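Local coordinates for fumarate lyase (Mesorhizobium sp., PDB 3C8T), which is of unknown function but belongs to the fumarate lyase family of largely helical proteins and assembles from four copies of its chain, at residues 186-191 / 218-223; 31-36 / 109-114; 154-159 / 426-431; 144-149 / 158-163. All blocks are in the same frame, centred on the assembly; numbering follows the deposited sequence.

How the interactions relate
The four contacts fall into two clusters toward opposite ends of an elongated, mostly helical chain. Interactions 1 and 2 have centres 12 Å apart and touch directly, T110 OG1 lying 2.9 Å from E189 N, a probable hydrogen bond. Interactions 3 and 4, with centres 7 Å apart, share V158 and T159 of strand 157-159 and both involve the three-stranded antiparallel sheet. Between the clusters, contact centres are about 49 to 55 Å apart. Along the chain, interaction 2 closes first, interaction 4 follows, then interaction 1, while the last segment of interaction 3 comes from near the C-terminus. Interactions 1, 3 and 4 also reach the second subunit, so both ends contribute to the assembly.

Interaction 1: 186-191 / 218-223; sequences LVVEFS and GVPSIT
V187 and G218 form a single backbone bridge, over which the valine side chain packs toward P220. Two hydrogen bonds close the bridge: G218 N gives its proton to L186 O at 2.9 Å, with the donor in the carbonyl plane, and V188 N reaches G218 O at 3.1 Å from a position tilted 31° out of the G218 carbonyl plane. From this backbone the V187 side chain can be followed outward. Its CB lies 3.9 Å from P220 N. CG1, anti to its own carbonyl carbon (chi1 -70°), rests 3.8 Å from G218 C, on the peptide that the bridge presents, while CG2 approaches P220 CB at 4.2 Å. The proline ring is gripped from the next residue as well, its CD lying 3.3 Å from V188 O and 3.7 Å from V188 CG1. V188 O is not left to this carbon alone, because it accepts a hydrogen bond from W224 NE1. At the far end of the contact S191 OG and T223 OG1 are 2.7 Å apart, and T223 OG1 is also hydrogen-bonded to G195 O. The two segments are loops that flank helix 204-215: the first follows helix 160-185, and the second leads on to helix 229-255. Helix 104-140 covers V188 through T110, and beyond T223 comes Y162 of the second subunit.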
loop_
_atom_site.group_PDB
_atom_site.type_symbol
_atom_site.label_atom_id
_atom_site.label_comp_id
_atom_site.label_asym_id
_atom_site.label_seq_id
_atom_site.Cartn_x
_atom_site.Cartn_y
_atom_site.Cartn_z
ATOM N N LEU A 186 6.415 25.138 -3.254
ATOM C CA LEU A 186 6.658 26.329 -2.403
ATOM C C LEU A 186 5.867 27.563 -2.853
ATOM O O LEU A 186 6.437 28.555 -3.335
ATOM C CB LEU A 186 8.149 26.616 -2.214
ATOM C CG LEU A 186 8.959 25.456 -1.590
ATOM C CD1 LEU A 186 10.461 25.780 -1.625
ATOM C CD2 LEU A 186 8.519 25.125 -0.150
ATOM N N VAL A 187 4.558 27.491 -2.650
ATOM C CA VAL A 187 3.645 28.549 -3.029
ATOM C C VAL A 187 2.767 28.824 -1.845
ATOM O O VAL A 187 2.521 27.946 -1.019
ATOM C CB VAL A 187 2.745 28.208 -4.289
ATOM C CG1 VAL A 187 3.561 28.157 -5.562
ATOM C CG2 VAL A 187 1.963 26.925 -4.115
ATOM N N VAL A 188 2.314 30.073 -1.752
ATOM C CA VAL A 188 1.448 30.544 -0.668
ATOM C C VAL A 188 0.086 29.880 -0.787
ATOM O O VAL A 188 -0.361 29.537 -1.908
ATOM C CB VAL A 188 1.340 32.126 -0.734
ATOM C CG1 VAL A 188 0.251 32.630 -1.749
ATOM C CG2 VAL A 188 1.091 32.688 0.616
ATOM N N GLU A 189 -0.588 29.685 0.337
ATOM C CA GLU A 189 -2.036 29.460 0.265
ATOM C C GLU A 189 -2.784 30.637 0.922
ATOM O O GLU A 189 -2.665 30.841 2.138
ATOM C CB GLU A 189 -2.461 28.157 0.944
ATOM C CG GLU A 189 -3.959 27.915 0.813
ATOM C CD GLU A 189 -4.295 27.054 -0.382
ATOM O OE1 GLU A 189 -4.645 27.637 -1.411
ATOM O OE2 GLU A 189 -4.188 25.808 -0.299
ATOM N N PHE A 190 -3.526 31.410 0.126
ATOM C CA PHE A 190 -4.415 32.418 0.699
ATOM C C PHE A 190 -5.637 32.614 -0.187
ATOM O O PHE A 190 -5.574 33.318 -1.234
ATOM C CB PHE A 190 -3.692 33.757 0.938
ATOM C CG PHE A 190 -4.558 34.774 1.610
ATOM C CD1 PHE A 190 -4.895 34.631 2.956
ATOM C CD2 PHE A 190 -5.062 35.858 0.884
ATOM C CE1 PHE A 190 -5.720 35.557 3.575
ATOM C CE2 PHE A 190 -5.889 36.780 1.465
ATOM C CZ PHE A 190 -6.233 36.656 2.819
ATOM N N SER A 191 -6.736 31.957 0.192
ATOM C CA SER A 191 -7.933 31.989 -0.651
ATOM C C SER A 191 -9.243 32.058 0.106
ATOM O O SER A 191 -10.294 32.120 -0.505
ATOM C CB SER A 191 -7.971 30.797 -1.613
ATOM O OG SER A 191 -6.973 30.907 -2.622
ATOM N N GLY A 218 6.275 31.324 -4.029
ATOM C CA GLY A 218 5.608 31.577 -5.331
ATOM C C GLY A 218 4.122 31.904 -5.083
ATOM O O GLY A 218 3.636 31.813 -3.950
ATOM N N VAL A 219 3.423 32.269 -6.151
ATOM C CA VAL A 219 1.993 32.473 -6.183
ATOM C C VAL A 219 1.385 31.274 -6.921
ATOM O O VAL A 219 1.806 30.964 -8.029
ATOM C CB VAL A 219 1.632 33.791 -6.953
ATOM C CG1 VAL A 219 0.105 34.016 -7.064
ATOM C CG2 VAL A 219 2.311 35.039 -6.309
ATOM N N PRO A 220 0.396 30.584 -6.313
ATOM C CA PRO A 220 -0.257 29.469 -7.007
ATOM C C PRO A 220 -1.061 29.963 -8.199
ATOM O O PRO A 220 -1.492 31.142 -8.238
ATOM C CB PRO A 220 -1.226 28.936 -5.943
ATOM C CG PRO A 220 -1.586 30.136 -5.115
ATOM C CD PRO A 220 -0.211 30.814 -4.988
ATOM N N SER A 221 -1.290 29.086 -9.173
ATOM C CA SER A 221 -2.153 29.450 -10.299
ATOM C C SER A 221 -3.608 29.743 -9.807
ATOM O O SER A 221 -4.291 30.629 -10.323
ATOM C CB SER A 221 -2.174 28.332 -11.322
ATOM O OG SER A 221 -2.275 27.090 -10.676
ATOM N N ILE A 222 -4.032 28.968 -8.802
ATOM C CA ILE A 222 -5.344 29.067 -8.167
ATOM C C ILE A 222 -5.281 28.296 -6.822
ATOM O O ILE A 222 -4.377 27.443 -6.587
ATOM C CB ILE A 222 -6.493 28.533 -9.121
ATOM C CG1 ILE A 222 -7.908 28.902 -8.620
ATOM C CG2 ILE A 222 -6.345 27.000 -9.372
ATOM C CD1 ILE A 222 -8.995 28.767 -9.712
ATOM N N THR A 223 -6.232 28.626 -5.953
ATOM C CA THR A 223 -6.513 27.944 -4.701
ATOM C C THR A 223 -6.178 26.451 -4.766
ATOM O O THR A 223 -6.568 25.736 -5.718
ATOM C CB THR A 223 -8.011 28.117 -4.366
ATOM O OG1 THR A 223 -8.338 29.506 -4.440
ATOM C CG2 THR A 223 -8.358 27.554 -2.951
#

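Interaction 2: 31-36 / 109-114; sequences VETEVA and DTATVL
T33 points its side chain into the angle between T110 and L114, two residues one turn apart on the opposing helix. Its OG1 touches the methyl group of each neighbour: T110 CG2 at 3.7 Å and L114 CD1 at the same 3.7 Å. The T33 methyl CG2 shares the load, lying 3.8 Å from T110 CG2, so the two threonines meet methyl to methyl with the hydroxyl alongside. A111, next in sequence to T110, has its N 4.0 Å from T33 OG1. Next to this group, E32 runs extended from a CG anti to its backbone N (chi1 170°) and brings CD to 4.0 Å from L114 CD1, which is therefore touched by two residues of helix 23-43.

The polar atoms find their partners away from the opposing segment. T33 OG1 is hydrogen-bonded to R29 O in its own helix, and T110 OG1 to D106 O, with E189 N as a further partner. R29 NE makes a salt bridge with E32 OE1, part of the same carboxylate whose CD and OE1 lie beside L114 CD1. Farther out, L215 of helix 204-215 packs on E32, A36 and T110 and lies against both helices.

Between the short segments the axes come within 9.4 Å at a crossing angle of 116°, consistent with a contact confined to a few side chains. The arrangement is a buried helix-helix crossing, as befits the largely helical fold of the fumarate lyase family, joining helix 23-43 to the long helix 104-140.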
loop_
_atom_site.group_PDB
_atom_site.type_symbol
_atom_site.label_atom_id
_atom_site.label_comp_id
_atom_site.label_asym_id
_atom_site.label_seq_id
_atom_site.Cartn_x
_atom_site.Cartn_y
_atom_site.Cartn_z
ATOM N N VAL A 31 2.028 32.394 13.152
ATOM C CA VAL A 31 2.197 33.807 13.478
ATOM C C VAL A 31 2.902 34.540 12.332
ATOM O O VAL A 31 2.420 35.598 11.875
ATOM C CB VAL A 31 2.986 33.989 14.811
ATOM C CG1 VAL A 31 3.123 35.451 15.155
ATOM C CG2 VAL A 31 2.315 33.227 15.954
ATOM N N GLU A 32 4.018 33.979 11.843
ATOM C CA GLU A 32 4.750 34.563 10.710
ATOM C C GLU A 32 3.829 34.869 9.529
ATOM O O GLU A 32 3.900 35.944 8.936
ATOM C CB GLU A 32 5.972 33.693 10.311
ATOM C CG GLU A 32 6.620 34.118 9.003
ATOM C CD GLU A 32 7.832 33.292 8.580
ATOM O OE1 GLU A 32 8.241 32.340 9.307
ATOM O OE2 GLU A 32 8.391 33.615 7.494
ATOM N N THR A 33 2.927 33.943 9.219
ATOM C CA THR A 33 1.965 34.069 8.115
ATOM C C THR A 33 0.958 35.201 8.383
ATOM O O THR A 33 0.690 36.010 7.491
ATOM C CB THR A 33 1.234 32.727 7.929
ATOM O OG1 THR A 33 2.198 31.689 7.694
ATOM C CG2 THR A 33 0.172 32.762 6.783
ATOM N N GLU A 34 0.395 35.241 9.599
ATOM C CA GLU A 34 -0.625 36.244 9.957
ATOM C C GLU A 34 -0.054 37.677 9.924
ATOM O O GLU A 34 -0.735 38.608 9.498
ATOM C CB GLU A 34 -1.193 35.968 11.338
ATOM C CG GLU A 34 -2.034 34.705 11.418
ATOM C CD GLU A 34 -3.508 34.928 11.070
ATOM O OE1 GLU A 34 -3.886 36.050 10.653
ATOM O OE2 GLU A 34 -4.288 33.968 11.242
ATOM N N VAL A 35 1.187 37.832 10.385
ATOM C CA VAL A 35 1.878 39.117 10.406
ATOM C C VAL A 35 2.133 39.570 8.989
ATOM O O VAL A 35 1.913 40.739 8.661
ATOM C CB VAL A 35 3.248 39.018 11.158
ATOM C CG1 VAL A 35 4.136 40.260 10.897
ATOM C CG2 VAL A 35 3.031 38.822 12.619
ATOM N N ALA A 36 2.590 38.650 8.141
ATOM C CA ALA A 36 2.865 38.972 6.754
ATOM C C ALA A 36 1.558 39.333 6.069
ATOM O O ALA A 36 1.528 40.223 5.213
ATOM C CB ALA A 36 3.564 37.812 6.053
ATOM N N ASP A 109 -1.974 25.654 5.669
ATOM C CA ASP A 109 -1.294 25.291 4.424
ATOM C C ASP A 109 -0.018 26.096 4.232
ATOM O O ASP A 109 1.053 25.563 3.906
ATOM C CB ASP A 109 -2.198 25.582 3.219
ATOM C CG ASP A 109 -3.091 24.392 2.815
ATOM O OD1 ASP A 109 -3.026 23.322 3.436
ATOM O OD2 ASP A 109 -3.859 24.537 1.840
ATOM N N THR A 110 -0.135 27.395 4.441
ATOM C CA THR A 110 1.011 28.298 4.270
ATOM C C THR A 110 2.101 28.056 5.286
ATOM O O THR A 110 3.269 27.997 4.916
ATOM C CB THR A 110 0.590 29.782 4.287
ATOM O OG1 THR A 110 -0.297 30.044 3.189
ATOM C CG2 THR A 110 1.843 30.669 4.148
ATOM N N ALA A 111 1.752 27.910 6.561
ATOM C CA ALA A 111 2.749 27.519 7.583
ATOM C C ALA A 111 3.419 26.185 7.280
ATOM O O ALA A 111 4.616 26.019 7.523
ATOM C CB ALA A 111 2.118 27.469 8.976
ATOM N N THR A 112 2.624 25.217 6.795
ATOM C CA THR A 112 3.161 23.927 6.310
ATOM C C THR A 112 4.159 24.138 5.196
ATOM O O THR A 112 5.238 23.534 5.210
ATOM C CB THR A 112 2.033 22.947 5.887
ATOM O OG1 THR A 112 1.201 22.705 7.024
ATOM C CG2 THR A 112 2.573 21.605 5.362
ATOM N N VAL A 113 3.818 24.982 4.224
ATOM C CA VAL A 113 4.752 25.270 3.132
ATOM C C VAL A 113 6.074 25.879 3.659
ATOM O O VAL A 113 7.154 25.532 3.198
ATOM C CB VAL A 113 4.068 26.098 1.998
ATOM C CG1 VAL A 113 5.068 26.788 1.103
ATOM C CG2 VAL A 113 3.125 25.190 1.149
ATOM N N LEU A 114 5.998 26.725 4.671
ATOM C CA LEU A 114 7.201 27.308 5.252
ATOM C C LEU A 114 8.104 26.238 5.895
ATOM O O LEU A 114 9.332 26.299 5.773
ATOM C CB LEU A 114 6.843 28.400 6.287
ATOM C CG LEU A 114 6.150 29.628 5.675
ATOM C CD1 LEU A 114 5.536 30.490 6.780
ATOM C CD2 LEU A 114 7.107 30.411 4.832
#

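Interaction 3: 154-159 / 426-431; sequences HALPVT and RNYLGS
L429 has CG anti to its carbonyl carbon (chi1 -68°), and its two methyls reach P157 and T159, whereas Y428 has CG roughly anti to its backbone N (chi1 -156°), and its ring edge meets L156. Here strand 157-159, outermost within this chain in a three-stranded antiparallel sheet, meets the loop that precedes helix 432-440, so a segment from near the C-terminus is laid against a sheet formed far earlier in the chain. The two methyls of L429 divide the work. CD2 lies 3.6 Å from P157 CB and 3.5 Å from V158 O, fitting against both the proline ring and the following peptide; CD1 comes 4.0 Å from T159 CG2, and these two side chains cross at about a right angle.

The Y428 ring is met at its rim and not over its face. L156 CD2 lies in the ring plane, 3.9 Å from Y428 CE2, and P157 CD approaches the same edge close to the plane. The ring's hydroxyl is fixed from beyond, by a hydrogen bond between Y428 OH and E367 OE2 of helix 366-377, whose A368 and M371 also pack on the Y428 side chain. Other residues near the contact belong to the second subunit, among them S194, against L156, and S199, against Y428.

One ordered water lies between the backbones and donates to both carbonyls. Its 2.5 Å distance to P157 O is unusually short and therefore uncertain; Y428 O accepts from it at 2.7 Å.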
loop_
_atom_site.group_PDB
_atom_site.type_symbol
_atom_site.label_atom_id
_atom_site.label_comp_id
_atom_site.label_asym_id
_atom_site.label_seq_id
_atom_site.Cartn_x
_atom_site.Cartn_y
_atom_site.Cartn_z
ATOM N N HIS A 154 27.521 -15.517 -8.625
ATOM C CA HIS A 154 28.640 -14.904 -9.311
ATOM C C HIS A 154 28.303 -14.771 -10.798
ATOM O O HIS A 154 27.815 -15.720 -11.430
ATOM C CB HIS A 154 29.922 -15.708 -9.046
ATOM C CG HIS A 154 30.504 -15.487 -7.672
ATOM N ND1 HIS A 154 31.789 -15.869 -7.327
ATOM C CD2 HIS A 154 29.971 -14.941 -6.554
ATOM C CE1 HIS A 154 32.019 -15.571 -6.054
ATOM N NE2 HIS A 154 30.919 -15.032 -5.557
ATOM N N ALA A 155 28.483 -13.566 -11.333
ATOM C CA ALA A 155 28.174 -13.323 -12.749
ATOM C C ALA A 155 29.466 -13.042 -13.539
ATOM O O ALA A 155 29.997 -13.962 -14.166
ATOM C CB ALA A 155 27.135 -12.193 -12.895
ATOM N N LEU A 156 29.981 -11.809 -13.489
ATOM C CA LEU A 156 31.299 -11.485 -14.026
ATOM C C LEU A 156 31.996 -10.603 -13.008
ATOM O O LEU A 156 31.347 -10.115 -12.071
ATOM C CB LEU A 156 31.205 -10.741 -15.364
ATOM C CG LEU A 156 30.683 -11.419 -16.642
ATOM C CD1 LEU A 156 30.646 -10.434 -17.776
ATOM C CD2 LEU A 156 31.509 -12.668 -17.072
ATOM N N PRO A 157 33.322 -10.378 -13.171
ATOM C CA PRO A 157 33.959 -9.415 -12.283
ATOM C C PRO A 157 33.407 -7.974 -12.407
ATOM O O PRO A 157 33.117 -7.522 -13.517
ATOM C CB PRO A 157 35.425 -9.466 -12.726
ATOM C CG PRO A 157 35.570 -10.772 -13.405
ATOM C CD PRO A 157 34.294 -10.994 -14.087
ATOM N N VAL A 158 33.282 -7.265 -11.285
ATOM C CA VAL A 158 33.073 -5.792 -11.307
ATOM C C VAL A 158 34.098 -5.159 -10.346
ATOM O O VAL A 158 34.952 -5.863 -9.842
ATOM C CB VAL A 158 31.599 -5.371 -10.922
ATOM C CG1 VAL A 158 30.566 -5.954 -11.907
ATOM C CG2 VAL A 158 31.257 -5.704 -9.466
ATOM N N THR A 159 34.059 -3.847 -10.113
ATOM C CA THR A 159 34.851 -3.291 -9.002
ATOM C C THR A 159 33.893 -2.717 -8.003
ATOM O O THR A 159 32.741 -2.453 -8.359
ATOM C CB THR A 159 35.860 -2.208 -9.449
ATOM O OG1 THR A 159 35.155 -1.138 -10.052
ATOM C CG2 THR A 159 36.868 -2.768 -10.449
ATOM N N ARG A 426 40.865 -10.871 -12.631
ATOM C CA ARG A 426 41.364 -9.483 -12.576
ATOM C C ARG A 426 41.555 -8.882 -13.970
ATOM O O ARG A 426 41.575 -7.656 -14.118
ATOM C CB ARG A 426 42.647 -9.380 -11.743
ATOM N N ASN A 427 41.639 -9.731 -14.995
ATOM C CA ASN A 427 41.854 -9.278 -16.370
ATOM C C ASN A 427 40.584 -8.985 -17.138
ATOM O O ASN A 427 40.656 -8.666 -18.319
ATOM C CB ASN A 427 42.701 -10.286 -17.186
ATOM C CG ASN A 427 44.100 -10.441 -16.627
ATOM O OD1 ASN A 427 44.689 -9.463 -16.174
ATOM N ND2 ASN A 427 44.626 -11.656 -16.623
ATOM N N TYR A 428 39.420 -9.091 -16.494
ATOM C CA TYR A 428 38.148 -8.985 -17.242
ATOM C C TYR A 428 37.158 -7.977 -16.673
ATOM O O TYR A 428 36.024 -8.331 -16.336
ATOM C CB TYR A 428 37.517 -10.366 -17.308
ATOM C CG TYR A 428 36.577 -10.567 -18.462
ATOM C CD1 TYR A 428 36.991 -10.322 -19.761
ATOM C CD2 TYR A 428 35.262 -11.021 -18.252
ATOM C CE1 TYR A 428 36.141 -10.525 -20.819
ATOM C CE2 TYR A 428 34.406 -11.236 -19.314
ATOM C CZ TYR A 428 34.844 -10.977 -20.604
ATOM O OH TYR A 428 34.010 -11.199 -21.706
ATOM N N LEU A 429 37.579 -6.716 -16.584
ATOM C CA LEU A 429 36.802 -5.709 -15.872
ATOM C C LEU A 429 36.141 -4.712 -16.809
ATOM O O LEU A 429 35.349 -3.851 -16.377
ATOM C CB LEU A 429 37.658 -5.011 -14.792
ATOM C CG LEU A 429 38.088 -5.871 -13.568
ATOM C CD1 LEU A 429 39.141 -5.121 -12.804
ATOM C CD2 LEU A 429 36.901 -6.214 -12.675
ATOM N N GLY A 430 36.452 -4.841 -18.093
ATOM C CA GLY A 430 35.754 -4.140 -19.164
ATOM C C GLY A 430 35.814 -2.639 -19.044
ATOM O O GLY A 430 36.907 -2.063 -18.921
ATOM N N SER A 431 34.641 -1.998 -19.061
ATOM C CA SER A 431 34.570 -0.552 -18.926
ATOM C C SER A 431 34.306 -0.079 -17.475
ATOM O O SER A 431 33.980 1.089 -17.262
ATOM C CB SER A 431 33.495 -0.011 -19.870
ATOM O OG SER A 431 33.906 -0.064 -21.230
HETATM O O HOH W 1 33.463 -7.557 -16.035
#

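Interaction 4: 144-149 / 158-163; sequences TPMAGR and VTFGYK
M146 and V158 are an antiparallel hydrogen-bonded pair at the point where strand 157-159 passes straight into helix 160-185, with T159 as the N-cap. V158 N donates to M146 O at 2.9 Å, nearly along the C=O axis, and M146 N returns a bond to V158 O at 3.0 Å. The ladder is then carried over into the helix: F160 N bonds to T144 O at 2.9 Å.

The two side chains of the pair lie on the same face of the sheet. M146 CG, placed between its backbone N and carbonyl carbon (chi1 70°), packs 3.7 Å from V158 CG2, and the chain beyond bends at SD. That sulfur makes a Met-aromatic contact with F160, 5.3 Å from the ring centroid and 86° off its normal, so it sits at the edge of the ring and not above it. K163, one turn into the helix, crosses the methionine at about a right angle with its CD 3.8 Å from M146 SD. Its ammonium group continues to salt bridges with E312 of the second subunit and D251 of its own chain. G148 also meets the valine, its N 3.8 Å from V158 CG2.

The helix start is capped by T159 OG1, which also has R142 O as a partner and accepts the proton of Y162 N at 3.2 Å.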
loop_
_atom_site.group_PDB
_atom_site.type_symbol
_atom_site.label_atom_id
_atom_site.label_comp_id
_atom_site.label_asym_id
_atom_site.label_seq_id
_atom_site.Cartn_x
_atom_site.Cartn_y
_atom_site.Cartn_z
ATOM N N THR A 144 39.213 -1.677 -7.292
ATOM C CA THR A 144 39.075 -2.795 -6.357
ATOM C C THR A 144 38.171 -3.915 -6.964
ATOM O O THR A 144 36.908 -3.767 -7.013
ATOM C CB THR A 144 38.473 -2.295 -5.033
ATOM O OG1 THR A 144 39.108 -1.063 -4.624
ATOM C CG2 THR A 144 38.614 -3.356 -3.906
ATOM N N PRO A 145 38.775 -5.042 -7.425
ATOM C CA PRO A 145 37.928 -6.064 -8.064
ATOM C C PRO A 145 37.120 -6.888 -7.052
ATOM O O PRO A 145 37.517 -7.048 -5.885
ATOM C CB PRO A 145 38.918 -6.957 -8.810
ATOM C CG PRO A 145 40.278 -6.644 -8.241
ATOM C CD PRO A 145 40.185 -5.469 -7.328
ATOM N N MET A 146 35.975 -7.368 -7.510
ATOM C CA MET A 146 35.054 -8.182 -6.712
ATOM C C MET A 146 34.130 -8.947 -7.678
ATOM O O MET A 146 34.061 -8.618 -8.863
ATOM C CB MET A 146 34.230 -7.307 -5.738
ATOM C CG MET A 146 33.161 -6.365 -6.387
ATOM S SD MET A 146 32.307 -5.397 -5.090
ATOM C CE MET A 146 31.360 -6.677 -4.233
ATOM N N ALA A 147 33.413 -9.946 -7.176
ATOM C CA ALA A 147 32.400 -10.620 -8.000
ATOM C C ALA A 147 31.155 -9.716 -8.192
ATOM O O ALA A 147 30.596 -9.212 -7.207
ATOM C CB ALA A 147 32.029 -11.949 -7.362
ATOM N N GLY A 148 30.770 -9.473 -9.456
ATOM C CA GLY A 148 29.421 -9.063 -9.823
ATOM C C GLY A 148 28.424 -10.166 -9.485
ATOM O O GLY A 148 28.732 -11.351 -9.660
ATOM N N ARG A 149 27.239 -9.801 -8.987
ATOM C CA ARG A 149 26.221 -10.807 -8.658
ATOM C C ARG A 149 24.856 -10.557 -9.324
ATOM O O ARG A 149 24.308 -9.442 -9.280
ATOM C CB ARG A 149 26.062 -10.933 -7.132
ATOM C CG ARG A 149 27.333 -11.375 -6.417
ATOM C CD ARG A 149 27.244 -11.242 -4.940
ATOM N NE ARG A 149 28.422 -11.810 -4.266
ATOM C CZ ARG A 149 29.416 -11.093 -3.710
ATOM N NH1 ARG A 149 29.397 -9.754 -3.731
ATOM N NH2 ARG A 149 30.451 -11.725 -3.147
ATOM N N VAL A 158 33.282 -7.265 -11.285
ATOM C CA VAL A 158 33.073 -5.792 -11.307
ATOM C C VAL A 158 34.098 -5.159 -10.346
ATOM O O VAL A 158 34.952 -5.863 -9.842
ATOM C CB VAL A 158 31.599 -5.371 -10.922
ATOM C CG1 VAL A 158 30.566 -5.954 -11.907
ATOM C CG2 VAL A 158 31.257 -5.704 -9.466
ATOM N N THR A 159 34.059 -3.847 -10.113
ATOM C CA THR A 159 34.851 -3.291 -9.002
ATOM C C THR A 159 33.893 -2.717 -8.003
ATOM O O THR A 159 32.741 -2.453 -8.359
ATOM C CB THR A 159 35.860 -2.208 -9.449
ATOM O OG1 THR A 159 35.155 -1.138 -10.052
ATOM C CG2 THR A 159 36.868 -2.768 -10.449
ATOM N N PHE A 160 34.331 -2.557 -6.753
ATOM C CA PHE A 160 33.494 -1.968 -5.749
ATOM C C PHE A 160 33.204 -0.473 -6.072
ATOM O O PHE A 160 32.115 0.013 -5.808
ATOM C CB PHE A 160 34.057 -2.149 -4.353
ATOM C CG PHE A 160 33.209 -1.489 -3.290
ATOM C CD1 PHE A 160 31.949 -1.999 -2.969
ATOM C CD2 PHE A 160 33.627 -0.304 -2.677
ATOM C CE1 PHE A 160 31.134 -1.384 -2.043
ATOM C CE2 PHE A 160 32.809 0.340 -1.731
ATOM C CZ PHE A 160 31.544 -0.211 -1.415
ATOM N N GLY A 161 34.164 0.248 -6.653
ATOM C CA GLY A 161 33.906 1.643 -7.058
ATOM C C GLY A 161 32.815 1.693 -8.116
ATOM O O GLY A 161 32.018 2.622 -8.146
ATOM N N TYR A 162 32.788 0.688 -9.007
ATOM C CA TYR A 162 31.723 0.570 -9.978
ATOM C C TYR A 162 30.349 0.483 -9.274
ATOM O O TYR A 162 29.445 1.284 -9.592
ATOM C CB TYR A 162 31.958 -0.568 -10.981
ATOM C CG TYR A 162 30.680 -0.920 -11.754
ATOM C CD1 TYR A 162 30.360 -0.283 -12.947
ATOM C CD2 TYR A 162 29.770 -1.879 -11.237
ATOM C CE1 TYR A 162 29.162 -0.592 -13.614
ATOM C CE2 TYR A 162 28.590 -2.196 -11.881
ATOM C CZ TYR A 162 28.282 -1.551 -13.063
ATOM O OH TYR A 162 27.092 -1.887 -13.679
ATOM N N LYS A 163 30.207 -0.439 -8.308
ATOM C CA LYS A 163 28.993 -0.514 -7.468
ATOM C C LYS A 163 28.634 0.812 -6.821
ATOM O O LYS A 163 27.482 1.201 -6.826
ATOM C CB LYS A 163 29.116 -1.586 -6.353
ATOM C CG LYS A 163 29.009 -3.010 -6.853
ATOM C CD LYS A 163 28.780 -4.041 -5.672
ATOM C CE LYS A 163 27.469 -3.781 -4.887
ATOM N NZ LYS A 163 26.357 -3.598 -5.889
#